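PDB 1OZ9: endoribonuclease YbeY from Aquifex aeolicus, which probably acts as a zinc-dependent endoribonuclease that cuts single-stranded RNA in 16S rRNA maturation and 70S ribosome quality control. Local coordinates for residues T67-F72 and G85-S90; V13-R18 and V45-D50; K17-K22 and I89-A94. All coordinates share one frame; numbering follows the deposited sequence.

Interaction 1 of 3, residues T67-F72 and G85-S90; sequences TDVLSF and GDVVIS
Val69 packs against Val87 and Ile89 across a beta hairpin, formed by the antiparallel strands 69-78 and 81-90 of the YbeY fold. CG1 of Val69 sits between its own backbone N and carbonyl carbon (chi1 58°). This leaves CG2 anti to the N, where it touches both neighbours. Val69 CG2 lies 3.7 Å from Val87 CG1 and 3.7 Å from Ile89 CG1. The Val87 side chain crosses that of Val69 obliquely. Helix 105-120 covers this face. At their nearest atoms, the side chain of Ser71 is about 3 Å from that of His119, and the side chain of Val69 about 4 Å from that of His115, two predicted zinc ligands.

Phe72 and Val88 meet on the other face. Val88 comes to the ring's edge, near its plane, with Phe72 CE1 3.5 Å from Val88 CG2. Tyr60 makes an edge-to-face contact with the same ring, and Leu56 of helix 50-61 touches Val88.

Two-way backbone bonds join Leu70 to Val88 and Phe72 to Asp86. Leu70 N lies 2.8 Å from Val88 O. A beta carbon on Gly85 would run into Phe72 O. At the far end of the pairing, Ser90 OG hydrogen-bonds Asp50 OD1, while Ser90 N bonds to Asp68 O at 3.0 Å.

Interaction 2 of 3, residues V13-R18 and V45-D50; sequences VKLKKR and VYITDD
Val13, Lys14 and Leu15 pair in parallel with Val45, Tyr46 and Ile47. The short strand axes lie 4.8 Å apart, at 10° to each other. They are the two strands of a beta-alpha-beta unit, with helix 22-35 between them in the chain. Lys14 bonds through both its backbone N and its backbone O. Its N bonds to Val45 O, and its O accepts from Ile47 N. The pairing ends in a forked bond to one carbonyl. Ile47 O receives Lys16 N at 2.9 Å and Lys17 N at 3.1 Å. The second donor stands above the carbonyl plane, 40° out of it.

Leu15 and Ile47 lie side by side and point the same way. Leu15 CD2 is 3.3 Å from Ile47 CG1, which is tight for two carbons. Ile25 of helix 22-35 packs on both.

Tyr46 is on the opposite face of the sheet. The edge of its ring meets a backbone carbonyl, with Tyr46 CD1 3.1 Å from Lys14 O. Lys16 CB lies 3.7 Å from Tyr46 OH. That hydroxyl and Thr48 OG1 both bond to Glu52 OE1.

CG of Lys16 is anti to the backbone N (chi1 -178°), and the extended chain beyond it passes Thr48 and ends near Asp49. Lys16 NZ stops 4.0 Å from Asp49 OD2, too far for a salt bridge. Asp49 OD1, the other carboxylate oxygen, accepts from Glu52 N and caps helix 50-61. The Lys17 chain also passes Asp49, with Lys17 CE 3.7 Å from Asp49 CB.

Interaction 3 of 3, residues K17-K22 and I89-A94; sequences KRKVRK and ISQDTA
Gln91 reaches into the loop that leads from strand 10-15 to helix 22-35 and packs closely between Lys17 and Lys19. Its CG is anti to the backbone N (chi1 -179°), and the chain stays extended from there. It crosses the Lys17 side chain at about a right angle. Gln91 CB lies 3.7 Å from Lys17 CB, and Gln91 CD lies 3.6 Å from that same Lys17 CB. On the Lys19 side, Gln91 CD is 3.8 Å from Lys19 CB. An alanine here would probably open a gap between the two lysines and leave both beta carbons without the amide group they pack on.

The rest of the contact is loose. The Lys17 chain turns at its CB-CG bond (chi2 -66°), and its CE comes to 4.1 Å from Asp92 OD1. The opposite charges stay further apart, with Lys17 NZ 4.6 Å from Asp92 OD1. The other carboxylate oxygen, Asp92 OD2, bonds to Asp50 N. Lys19 is exposed and extended, and its NZ makes a long, weak ion pair with Glu95.

Gln91 and Asp92 open helix 91-101, just where strand 81-90 ends. Ser90 OG accepts from Thr93 N at 3.3 Å, the bond of a serine N-cap at a strand-to-helix junction.

Interactions 1 and 2 lie in one mixed sheet, in the order 10-15, 41-48, 81-90, 69-78. Interaction 3 sits at its end, between a loop and the start of helix 91-101. Interaction 2, earlier in the chain, joins the first two strands and interaction 1 the last two. Their centres are about 10 Å apart, and they meet where strands 41-48 and 81-90 pair. Interaction 3 shares Lys17 and Arg18 with interaction 2, about 6 Å away between centres, and Ile89 and Ser90 with interaction 1. Asp50, at the start of helix 50-61, bonds Ser90 and Thr93 at that helix start. Interaction 1 lies beside the predicted zinc ligands, while interaction 3 lies away from them.

Interaction 1 of 3, residues T67-F72 and G85-S90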
ATOM      1  N   THR A  67      -9.666   9.080   0.786  1.00 17.20           N
ATOM      2  CA  THR A  67      -8.226   9.284   0.783  1.00 17.27           C
ATOM      3  C   THR A  67      -7.608   8.342  -0.247  1.00 16.89           C
ATOM      4  O   THR A  67      -8.333   7.566  -0.887  1.00 17.56           O
ATOM      5  CB  THR A  67      -7.633   9.084   2.197  1.00 17.02           C
ATOM      6  OG1 THR A  67      -6.255   9.463   2.179  1.00 16.70           O
ATOM      7  CG2 THR A  67      -7.609   7.582   2.572  1.00 15.83           C
ATOM      8  N   ASP A  68      -6.300   8.409  -0.458  1.00 16.54           N
ATOM      9  CA  ASP A  68      -5.678   7.533  -1.462  1.00 16.73           C
ATOM     10  C   ASP A  68      -5.343   6.114  -0.975  1.00 17.09           C
ATOM     11  O   ASP A  68      -5.590   5.103  -1.683  1.00 15.83           O
ATOM     12  CB  ASP A  68      -4.429   8.177  -2.060  1.00 16.75           C
ATOM     13  CG  ASP A  68      -3.461   8.727  -1.007  1.00 19.22           C
ATOM     14  OD1 ASP A  68      -3.687   8.585   0.237  1.00 15.18           O
ATOM     15  OD2 ASP A  68      -2.441   9.379  -1.372  1.00 20.84           O
ATOM     16  N   VAL A  69      -4.787   6.014   0.224  1.00 16.27           N
ATOM     17  CA  VAL A  69      -4.407   4.692   0.706  1.00 16.26           C
ATOM     18  C   VAL A  69      -4.519   4.623   2.235  1.00 16.71           C
ATOM     19  O   VAL A  69      -4.214   5.592   2.932  1.00 16.66           O
ATOM     20  CB  VAL A  69      -2.940   4.377   0.266  1.00 17.05           C
ATOM     21  CG1 VAL A  69      -1.935   5.455   0.799  1.00 17.72           C
ATOM     22  CG2 VAL A  69      -2.485   2.916   0.615  1.00 17.69           C
ATOM     23  N   LEU A  70      -4.943   3.473   2.746  1.00 15.03           N
ATOM     24  CA  LEU A  70      -4.948   3.235   4.173  1.00 16.27           C
ATOM     25  C   LEU A  70      -4.277   1.891   4.429  1.00 16.68           C
ATOM     26  O   LEU A  70      -4.418   0.960   3.625  1.00 17.18           O
ATOM     27  CB  LEU A  70      -6.363   3.243   4.721  1.00 15.54           C
ATOM     28  CG  LEU A  70      -7.066   4.617   4.738  1.00 16.73           C
ATOM     29  CD1 LEU A  70      -8.507   4.430   5.167  1.00 17.55           C
ATOM     30  CD2 LEU A  70      -6.408   5.601   5.685  1.00 17.83           C
ATOM     31  N   SER A  71      -3.541   1.777   5.525  1.00 17.05           N
ATOM     32  CA  SER A  71      -2.933   0.488   5.850  1.00 19.22           C
ATOM     33  C   SER A  71      -3.429  -0.015   7.210  1.00 19.28           C
ATOM     34  O   SER A  71      -3.540   0.772   8.167  1.00 19.44           O
ATOM     35  CB  SER A  71      -1.411   0.666   5.891  1.00 20.15           C
ATOM     36  OG  SER A  71      -1.143   1.418   7.075  1.00 27.44           O
ATOM     37  N   PHE A  72      -3.714  -1.314   7.317  1.00 18.34           N
ATOM     38  CA  PHE A  72      -4.280  -1.882   8.543  1.00 19.18           C
ATOM     39  C   PHE A  72      -3.449  -3.062   9.038  1.00 20.42           C
ATOM     40  O   PHE A  72      -3.542  -4.142   8.470  1.00 19.79           O
ATOM     41  CB  PHE A  72      -5.708  -2.388   8.277  1.00 19.40           C
ATOM     42  CG  PHE A  72      -6.629  -1.335   7.721  1.00 19.84           C
ATOM     43  CD1 PHE A  72      -6.798  -1.192   6.363  1.00 20.77           C
ATOM     44  CD2 PHE A  72      -7.271  -0.458   8.554  1.00 21.57           C
ATOM     45  CE1 PHE A  72      -7.615  -0.190   5.847  1.00 21.84           C
ATOM     46  CE2 PHE A  72      -8.107   0.538   8.037  1.00 21.87           C
ATOM     47  CZ  PHE A  72      -8.285   0.652   6.690  1.00 20.54           C
ATOM     48  N   GLY A  85      -0.900  -7.674   7.171  1.00 18.69           N
ATOM     49  CA  GLY A  85      -2.136  -6.929   7.217  1.00 19.53           C
ATOM     50  C   GLY A  85      -2.579  -6.467   5.847  1.00 19.88           C
ATOM     51  O   GLY A  85      -2.195  -7.062   4.823  1.00 19.89           O
ATOM     52  N   ASP A  86      -3.380  -5.409   5.831  1.00 19.28           N
ATOM     53  CA  ASP A  86      -3.996  -4.959   4.587  1.00 19.27           C
ATOM     54  C   ASP A  86      -3.569  -3.583   4.128  1.00 18.06           C
ATOM     55  O   ASP A  86      -3.378  -2.689   4.941  1.00 16.34           O
ATOM     56  CB  ASP A  86      -5.514  -4.854   4.761  1.00 19.69           C
ATOM     57  CG  ASP A  86      -6.135  -6.137   5.253  1.00 23.69           C
ATOM     58  OD1 ASP A  86      -5.636  -7.203   4.875  1.00 25.23           O
ATOM     59  OD2 ASP A  86      -7.102  -6.154   6.037  1.00 28.07           O
ATOM     60  N   VAL A  87      -3.524  -3.419   2.813  1.00 17.44           N
ATOM     61  CA  VAL A  87      -3.329  -2.096   2.195  1.00 17.54           C
ATOM     62  C   VAL A  87      -4.556  -1.883   1.320  1.00 17.40           C
ATOM     63  O   VAL A  87      -4.878  -2.743   0.497  1.00 18.14           O
ATOM     64  CB  VAL A  87      -2.105  -2.040   1.306  1.00 16.90           C
ATOM     65  CG1 VAL A  87      -2.079  -0.727   0.544  1.00 18.96           C
ATOM     66  CG2 VAL A  87      -0.822  -2.150   2.176  1.00 18.18           C
ATOM     67  N   VAL A  88      -5.252  -0.763   1.508  1.00 17.03           N
ATOM     68  CA  VAL A  88      -6.473  -0.490   0.752  1.00 15.58           C
ATOM     69  C   VAL A  88      -6.260   0.830  -0.002  1.00 16.75           C
ATOM     70  O   VAL A  88      -5.952   1.850   0.634  1.00 15.88           O
ATOM     71  CB  VAL A  88      -7.663  -0.315   1.719  1.00 16.15           C
ATOM     72  CG1 VAL A  88      -8.970  -0.016   0.945  1.00 14.79           C
ATOM     73  CG2 VAL A  88      -7.824  -1.557   2.590  1.00 16.96           C
ATOM     74  N   ILE A  89      -6.483   0.814  -1.331  1.00 15.96           N
ATOM     75  CA  ILE A  89      -6.245   1.967  -2.182  1.00 16.15           C
ATOM     76  C   ILE A  89      -7.515   2.323  -2.933  1.00 16.07           C
ATOM     77  O   ILE A  89      -8.223   1.429  -3.396  1.00 16.91           O
ATOM     78  CB  ILE A  89      -5.169   1.568  -3.211  1.00 16.54           C
ATOM     79  CG1 ILE A  89      -3.827   1.451  -2.481  1.00 16.70           C
ATOM     80  CG2 ILE A  89      -5.129   2.582  -4.384  1.00 17.71           C
ATOM     81  CD1 ILE A  89      -2.704   0.799  -3.295  1.00 18.94           C
ATOM     82  N   SER A  90      -7.809   3.603  -3.057  1.00 15.99           N
ATOM     83  CA  SER A  90      -8.964   3.996  -3.842  1.00 16.52           C
ATOM     84  C   SER A  90      -8.497   4.327  -5.246  1.00 17.12           C
ATOM     85  O   SER A  90      -7.691   5.248  -5.459  1.00 16.43           O
ATOM     86  CB  SER A  90      -9.655   5.238  -3.280  1.00 16.48           C
ATOM     87  OG  SER A  90     -10.637   5.686  -4.236  1.00 16.16           O
TER

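Interaction 2 of 3, residues V13-R18 and V45-D50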
ATOM      1  N   VAL A  13      -4.585 -10.280  -3.658  1.00 17.86           N
ATOM      2  CA  VAL A  13      -5.070  -9.037  -4.226  1.00 18.44           C
ATOM      3  C   VAL A  13      -6.553  -9.152  -4.477  1.00 19.21           C
ATOM      4  O   VAL A  13      -7.001 -10.139  -5.090  1.00 18.30           O
ATOM      5  CB  VAL A  13      -4.391  -8.755  -5.550  1.00 18.62           C
ATOM      6  CG1 VAL A  13      -4.999  -7.484  -6.208  1.00 19.66           C
ATOM      7  CG2 VAL A  13      -2.854  -8.565  -5.322  1.00 18.38           C
ATOM      8  N   LYS A  14      -7.312  -8.163  -4.030  1.00 18.96           N
ATOM      9  CA  LYS A  14      -8.763  -8.160  -4.284  1.00 21.23           C
ATOM     10  C   LYS A  14      -9.142  -6.873  -4.982  1.00 20.95           C
ATOM     11  O   LYS A  14      -8.786  -5.793  -4.500  1.00 19.71           O
ATOM     12  CB  LYS A  14      -9.523  -8.278  -2.973  1.00 22.13           C
ATOM     13  CG  LYS A  14      -9.446  -9.688  -2.404  1.00 28.71           C
ATOM     14  CD  LYS A  14     -10.233  -9.856  -1.110  1.00 34.60           C
ATOM     15  CE  LYS A  14     -11.040 -11.155  -1.155  1.00 37.95           C
ATOM     16  NZ  LYS A  14     -11.523 -11.536   0.203  1.00 41.52           N
ATOM     17  N   LEU A  15      -9.844  -6.971  -6.110  1.00 20.03           N
ATOM     18  CA  LEU A  15     -10.187  -5.760  -6.865  1.00 20.77           C
ATOM     19  C   LEU A  15     -11.677  -5.549  -6.964  1.00 20.74           C
ATOM     20  O   LEU A  15     -12.411  -6.408  -7.509  1.00 20.31           O
ATOM     21  CB  LEU A  15      -9.621  -5.835  -8.295  1.00 20.80           C
ATOM     22  CG  LEU A  15      -8.133  -6.209  -8.440  1.00 22.51           C
ATOM     23  CD1 LEU A  15      -7.720  -6.381  -9.900  1.00 21.64           C
ATOM     24  CD2 LEU A  15      -7.272  -5.144  -7.800  1.00 19.84           C
ATOM     25  N   LYS A  16     -12.128  -4.431  -6.416  1.00 19.81           N
ATOM     26  CA  LYS A  16     -13.491  -3.965  -6.656  1.00 20.33           C
ATOM     27  C   LYS A  16     -13.401  -3.059  -7.882  1.00 19.46           C
ATOM     28  O   LYS A  16     -14.301  -3.027  -8.707  1.00 19.34           O
ATOM     29  CB  LYS A  16     -14.049  -3.181  -5.457  1.00 20.55           C
ATOM     30  CG  LYS A  16     -15.508  -2.718  -5.681  1.00 25.48           C
ATOM     31  CD  LYS A  16     -16.118  -1.959  -4.498  1.00 29.71           C
ATOM     32  CE  LYS A  16     -17.558  -1.594  -4.826  1.00 32.98           C
ATOM     33  NZ  LYS A  16     -18.361  -1.247  -3.618  1.00 35.83           N
ATOM     34  N   LYS A  17     -12.306  -2.314  -7.995  1.00 19.29           N
ATOM     35  CA  LYS A  17     -12.058  -1.443  -9.156  1.00 18.42           C
ATOM     36  C   LYS A  17     -10.915  -2.082  -9.945  1.00 17.79           C
ATOM     37  O   LYS A  17      -9.935  -2.534  -9.350  1.00 16.71           O
ATOM     38  CB  LYS A  17     -11.689  -0.046  -8.691  1.00 18.80           C
ATOM     39  CG  LYS A  17     -12.865   0.687  -8.130  1.00 20.17           C
ATOM     40  CD  LYS A  17     -13.902   0.950  -9.216  1.00 24.37           C
ATOM     41  CE  LYS A  17     -14.822   2.092  -8.809  1.00 27.15           C
ATOM     42  NZ  LYS A  17     -15.941   2.361  -9.780  1.00 26.76           N
ATOM     43  N   ARG A  18     -11.058  -2.150 -11.269  1.00 17.14           N
ATOM     44  CA  ARG A  18     -10.206  -3.014 -12.079  1.00 16.84           C
ATOM     45  C   ARG A  18      -9.428  -2.455 -13.252  1.00 17.33           C
ATOM     46  O   ARG A  18      -9.097  -3.212 -14.181  1.00 16.11           O
ATOM     47  CB  ARG A  18     -11.096  -4.129 -12.629  1.00 17.47           C
ATOM     48  CG  ARG A  18     -11.873  -4.836 -11.547  1.00 19.60           C
ATOM     49  CD  ARG A  18     -12.598  -6.029 -12.048  1.00 24.90           C
ATOM     50  NE  ARG A  18     -13.790  -6.326 -11.268  1.00 26.17           N
ATOM     51  CZ  ARG A  18     -13.820  -7.209 -10.305  1.00 24.92           C
ATOM     52  NH1 ARG A  18     -12.721  -7.883 -10.002  1.00 28.95           N
ATOM     53  NH2 ARG A  18     -14.950  -7.429  -9.649  1.00 25.86           N
ATOM     54  N   VAL A  45      -3.941  -6.780  -0.581  1.00 18.07           N
ATOM     55  CA  VAL A  45      -4.052  -5.484  -1.240  1.00 18.78           C
ATOM     56  C   VAL A  45      -5.467  -5.353  -1.803  1.00 18.73           C
ATOM     57  O   VAL A  45      -5.930  -6.249  -2.545  1.00 18.81           O
ATOM     58  CB  VAL A  45      -3.014  -5.320  -2.344  1.00 19.02           C
ATOM     59  CG1 VAL A  45      -3.150  -3.925  -2.993  1.00 19.95           C
ATOM     60  CG2 VAL A  45      -1.581  -5.529  -1.771  1.00 21.35           C
ATOM     61  N   TYR A  46      -6.182  -4.283  -1.451  1.00 17.26           N
ATOM     62  CA  TYR A  46      -7.555  -4.118  -1.951  1.00 18.93           C
ATOM     63  C   TYR A  46      -7.615  -2.850  -2.784  1.00 18.78           C
ATOM     64  O   TYR A  46      -7.180  -1.797  -2.316  1.00 17.73           O
ATOM     65  CB  TYR A  46      -8.523  -4.010  -0.773  1.00 18.84           C
ATOM     66  CG  TYR A  46     -10.018  -3.980  -1.094  1.00 23.87           C
ATOM     67  CD1 TYR A  46     -10.547  -4.619  -2.210  1.00 24.97           C
ATOM     68  CD2 TYR A  46     -10.908  -3.325  -0.235  1.00 25.68           C
ATOM     69  CE1 TYR A  46     -11.911  -4.599  -2.468  1.00 25.45           C
ATOM     70  CE2 TYR A  46     -12.259  -3.295  -0.478  1.00 26.47           C
ATOM     71  CZ  TYR A  46     -12.769  -3.932  -1.585  1.00 27.19           C
ATOM     72  OH  TYR A  46     -14.135  -3.883  -1.793  1.00 25.72           O
ATOM     73  N   ILE A  47      -8.107  -2.940  -4.017  1.00 17.01           N
ATOM     74  CA  ILE A  47      -8.299  -1.722  -4.817  1.00 17.93           C
ATOM     75  C   ILE A  47      -9.804  -1.449  -4.857  1.00 17.11           C
ATOM     76  O   ILE A  47     -10.582  -2.239  -5.421  1.00 17.45           O
ATOM     77  CB  ILE A  47      -7.787  -1.856  -6.258  1.00 17.40           C
ATOM     78  CG1 ILE A  47      -6.324  -2.315  -6.320  1.00 19.91           C
ATOM     79  CG2 ILE A  47      -7.999  -0.534  -7.013  1.00 18.49           C
ATOM     80  CD1 ILE A  47      -5.298  -1.404  -5.593  1.00 17.66           C
ATOM     81  N   THR A  48     -10.226  -0.339  -4.260  1.00 16.40           N
ATOM     82  CA  THR A  48     -11.645  -0.062  -4.162  1.00 16.58           C
ATOM     83  C   THR A  48     -11.969   1.352  -4.621  1.00 17.17           C
ATOM     84  O   THR A  48     -11.205   1.928  -5.410  1.00 16.81           O
ATOM     85  CB  THR A  48     -12.140  -0.394  -2.720  1.00 16.88           C
ATOM     86  OG1 THR A  48     -13.552  -0.234  -2.628  1.00 16.94           O
ATOM     87  CG2 THR A  48     -11.547   0.567  -1.669  1.00 16.58           C
ATOM     88  N   ASP A  49     -13.092   1.895  -4.162  1.00 17.52           N
ATOM     89  CA  ASP A  49     -13.545   3.224  -4.600  1.00 17.52           C
ATOM     90  C   ASP A  49     -13.576   4.239  -3.464  1.00 17.38           C
ATOM     91  O   ASP A  49     -13.323   3.899  -2.313  1.00 16.12           O
ATOM     92  CB  ASP A  49     -14.933   3.156  -5.244  1.00 18.11           C
ATOM     93  CG  ASP A  49     -16.021   2.681  -4.275  1.00 19.96           C
ATOM     94  OD1 ASP A  49     -15.767   2.495  -3.067  1.00 19.41           O
ATOM     95  OD2 ASP A  49     -17.190   2.459  -4.652  1.00 23.72           O
ATOM     96  N   ASP A  50     -13.912   5.483  -3.786  1.00 17.37           N
ATOM     97  CA  ASP A  50     -13.928   6.547  -2.784  1.00 18.26           C
ATOM     98  C   ASP A  50     -14.943   6.318  -1.671  1.00 18.88           C
ATOM     99  O   ASP A  50     -14.682   6.656  -0.504  1.00 17.99           O
ATOM    100  CB  ASP A  50     -14.171   7.918  -3.440  1.00 18.03           C
ATOM    101  CG  ASP A  50     -12.877   8.612  -3.805  1.00 19.45           C
ATOM    102  OD1 ASP A  50     -11.799   8.005  -3.576  1.00 16.44           O
ATOM    103  OD2 ASP A  50     -12.823   9.754  -4.317  1.00 17.77           O
TER

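Interaction 3 of 3, residues K17-K22 and I89-A94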
ATOM      1  N   LYS A  17     -12.306  -2.314  -7.995  1.00 19.29           N
ATOM      2  CA  LYS A  17     -12.058  -1.443  -9.156  1.00 18.42           C
ATOM      3  C   LYS A  17     -10.915  -2.082  -9.945  1.00 17.79           C
ATOM      4  O   LYS A  17      -9.935  -2.534  -9.350  1.00 16.71           O
ATOM      5  CB  LYS A  17     -11.689  -0.046  -8.691  1.00 18.80           C
ATOM      6  CG  LYS A  17     -12.865   0.687  -8.130  1.00 20.17           C
ATOM      7  CD  LYS A  17     -13.902   0.950  -9.216  1.00 24.37           C
ATOM      8  CE  LYS A  17     -14.822   2.092  -8.809  1.00 27.15           C
ATOM      9  NZ  LYS A  17     -15.941   2.361  -9.780  1.00 26.76           N
ATOM     10  N   ARG A  18     -11.058  -2.150 -11.269  1.00 17.14           N
ATOM     11  CA  ARG A  18     -10.206  -3.014 -12.079  1.00 16.84           C
ATOM     12  C   ARG A  18      -9.428  -2.455 -13.252  1.00 17.33           C
ATOM     13  O   ARG A  18      -9.097  -3.212 -14.181  1.00 16.11           O
ATOM     14  CB  ARG A  18     -11.096  -4.129 -12.629  1.00 17.47           C
ATOM     15  CG  ARG A  18     -11.873  -4.836 -11.547  1.00 19.60           C
ATOM     16  CD  ARG A  18     -12.598  -6.029 -12.048  1.00 24.90           C
ATOM     17  NE  ARG A  18     -13.790  -6.326 -11.268  1.00 26.17           N
ATOM     18  CZ  ARG A  18     -13.820  -7.209 -10.305  1.00 24.92           C
ATOM     19  NH1 ARG A  18     -12.721  -7.883 -10.002  1.00 28.95           N
ATOM     20  NH2 ARG A  18     -14.950  -7.429  -9.649  1.00 25.86           N
ATOM     21  N   LYS A  19      -9.141  -1.154 -13.230  1.00 17.20           N
ATOM     22  CA  LYS A  19      -8.440  -0.527 -14.337  1.00 17.47           C
ATOM     23  C   LYS A  19      -6.985  -0.979 -14.442  1.00 17.60           C
ATOM     24  O   LYS A  19      -6.415  -0.999 -15.535  1.00 18.37           O
ATOM     25  CB  LYS A  19      -8.536   1.014 -14.257  1.00 17.01           C
ATOM     26  CG  LYS A  19      -8.681   1.630 -15.594  1.00 20.91           C
ATOM     27  CD  LYS A  19      -9.319   3.020 -15.578  1.00 23.34           C
ATOM     28  CE  LYS A  19      -9.334   3.541 -17.010  1.00 25.19           C
ATOM     29  NZ  LYS A  19     -10.108   4.781 -17.328  1.00 21.93           N
ATOM     30  N   VAL A  20      -6.409  -1.373 -13.318  1.00 16.73           N
ATOM     31  CA  VAL A  20      -5.049  -1.894 -13.272  1.00 16.78           C
ATOM     32  C   VAL A  20      -5.090  -3.418 -13.108  1.00 16.36           C
ATOM     33  O   VAL A  20      -5.790  -3.957 -12.232  1.00 15.36           O
ATOM     34  CB  VAL A  20      -4.263  -1.252 -12.110  1.00 17.22           C
ATOM     35  CG1 VAL A  20      -2.870  -1.892 -11.943  1.00 18.39           C
ATOM     36  CG2 VAL A  20      -4.178   0.280 -12.296  1.00 19.15           C
ATOM     37  N   ARG A  21      -4.339  -4.110 -13.948  1.00 15.48           N
ATOM     38  CA  ARG A  21      -4.287  -5.560 -13.925  1.00 15.43           C
ATOM     39  C   ARG A  21      -3.925  -6.190 -12.580  1.00 15.24           C
ATOM     40  O   ARG A  21      -3.004  -5.755 -11.891  1.00 14.22           O
ATOM     41  CB  ARG A  21      -3.319  -6.057 -15.009  1.00 16.06           C
ATOM     42  CG  ARG A  21      -3.876  -5.941 -16.419  1.00 16.97           C
ATOM     43  CD  ARG A  21      -2.862  -6.207 -17.511  1.00 20.30           C
ATOM     44  NE  ARG A  21      -1.863  -7.222 -17.167  1.00 23.57           N
ATOM     45  CZ  ARG A  21      -0.621  -7.246 -17.681  1.00 28.62           C
ATOM     46  NH1 ARG A  21      -0.236  -6.311 -18.572  1.00 27.99           N
ATOM     47  NH2 ARG A  21       0.236  -8.205 -17.318  1.00 28.86           N
ATOM     48  N   LYS A  22      -4.642  -7.249 -12.229  1.00 14.27           N
ATOM     49  CA  LYS A  22      -4.405  -7.927 -10.965  1.00 15.37           C
ATOM     50  C   LYS A  22      -2.980  -8.460 -10.837  1.00 15.78           C
ATOM     51  O   LYS A  22      -2.368  -8.374  -9.769  1.00 14.56           O
ATOM     52  CB  LYS A  22      -5.409  -9.106 -10.793  1.00 14.61           C
ATOM     53  CG  LYS A  22      -5.249  -9.803  -9.405  1.00 16.01           C
ATOM     54  CD  LYS A  22      -5.842 -11.218  -9.430  1.00 25.47           C
ATOM     55  CE  LYS A  22      -5.612 -12.007  -8.104  1.00 28.22           C
ATOM     56  NZ  LYS A  22      -6.319 -13.341  -8.176  1.00 33.17           N
ATOM     57  N   ILE A  89      -6.483   0.814  -1.331  1.00 15.96           N
ATOM     58  CA  ILE A  89      -6.245   1.967  -2.182  1.00 16.15           C
ATOM     59  C   ILE A  89      -7.515   2.323  -2.933  1.00 16.07           C
ATOM     60  O   ILE A  89      -8.223   1.429  -3.396  1.00 16.91           O
ATOM     61  CB  ILE A  89      -5.169   1.568  -3.211  1.00 16.54           C
ATOM     62  CG1 ILE A  89      -3.827   1.451  -2.481  1.00 16.70           C
ATOM     63  CG2 ILE A  89      -5.129   2.582  -4.384  1.00 17.71           C
ATOM     64  CD1 ILE A  89      -2.704   0.799  -3.295  1.00 18.94           C
ATOM     65  N   SER A  90      -7.809   3.603  -3.057  1.00 15.99           N
ATOM     66  CA  SER A  90      -8.964   3.996  -3.842  1.00 16.52           C
ATOM     67  C   SER A  90      -8.497   4.327  -5.246  1.00 17.12           C
ATOM     68  O   SER A  90      -7.691   5.248  -5.459  1.00 16.43           O
ATOM     69  CB  SER A  90      -9.655   5.238  -3.280  1.00 16.48           C
ATOM     70  OG  SER A  90     -10.637   5.686  -4.236  1.00 16.16           O
ATOM     71  N   GLN A  91      -9.021   3.586  -6.209  1.00 17.66           N
ATOM     72  CA  GLN A  91      -8.749   3.906  -7.595  1.00 18.31           C
ATOM     73  C   GLN A  91      -9.222   5.310  -7.953  1.00 18.22           C
ATOM     74  O   GLN A  91      -8.581   5.993  -8.735  1.00 18.84           O
ATOM     75  CB  GLN A  91      -9.419   2.879  -8.530  1.00 17.94           C
ATOM     76  CG  GLN A  91      -9.131   3.159  -9.985  1.00 17.88           C
ATOM     77  CD  GLN A  91      -9.848   2.169 -10.895  1.00 18.47           C
ATOM     78  OE1 GLN A  91     -10.890   2.478 -11.497  1.00 19.22           O
ATOM     79  NE2 GLN A  91      -9.296   0.995 -10.990  1.00 13.93           N
ATOM     80  N   ASP A  92     -10.367   5.722  -7.415  1.00 18.60           N
ATOM     81  CA  ASP A  92     -10.926   7.036  -7.711  1.00 18.57           C
ATOM     82  C   ASP A  92      -9.947   8.142  -7.344  1.00 17.99           C
ATOM     83  O   ASP A  92      -9.720   9.081  -8.114  1.00 16.72           O
ATOM     84  CB  ASP A  92     -12.186   7.289  -6.902  1.00 19.00           C
ATOM     85  CG  ASP A  92     -13.349   6.415  -7.313  1.00 23.07           C
ATOM     86  OD1 ASP A  92     -13.349   5.860  -8.454  1.00 24.40           O
ATOM     87  OD2 ASP A  92     -14.314   6.242  -6.538  1.00 22.86           O
ATOM     88  N   THR A  93      -9.406   8.059  -6.138  1.00 17.21           N
ATOM     89  CA  THR A  93      -8.487   9.086  -5.693  1.00 17.37           C
ATOM     90  C   THR A  93      -7.173   8.957  -6.410  1.00 17.00           C
ATOM     91  O   THR A  93      -6.602   9.963  -6.790  1.00 17.25           O
ATOM     92  CB  THR A  93      -8.303   9.034  -4.163  1.00 17.53           C
ATOM     93  OG1 THR A  93      -9.503   9.523  -3.558  1.00 17.98           O
ATOM     94  CG2 THR A  93      -7.224  10.043  -3.705  1.00 17.55           C
ATOM     95  N   ALA A  94      -6.708   7.722  -6.609  1.00 16.78           N
ATOM     96  CA  ALA A  94      -5.464   7.477  -7.336  1.00 16.83           C
ATOM     97  C   ALA A  94      -5.520   8.122  -8.735  1.00 17.23           C
ATOM     98  O   ALA A  94      -4.541   8.721  -9.196  1.00 16.71           O
ATOM     99  CB  ALA A  94      -5.215   5.950  -7.453  1.00 17.56           C
TER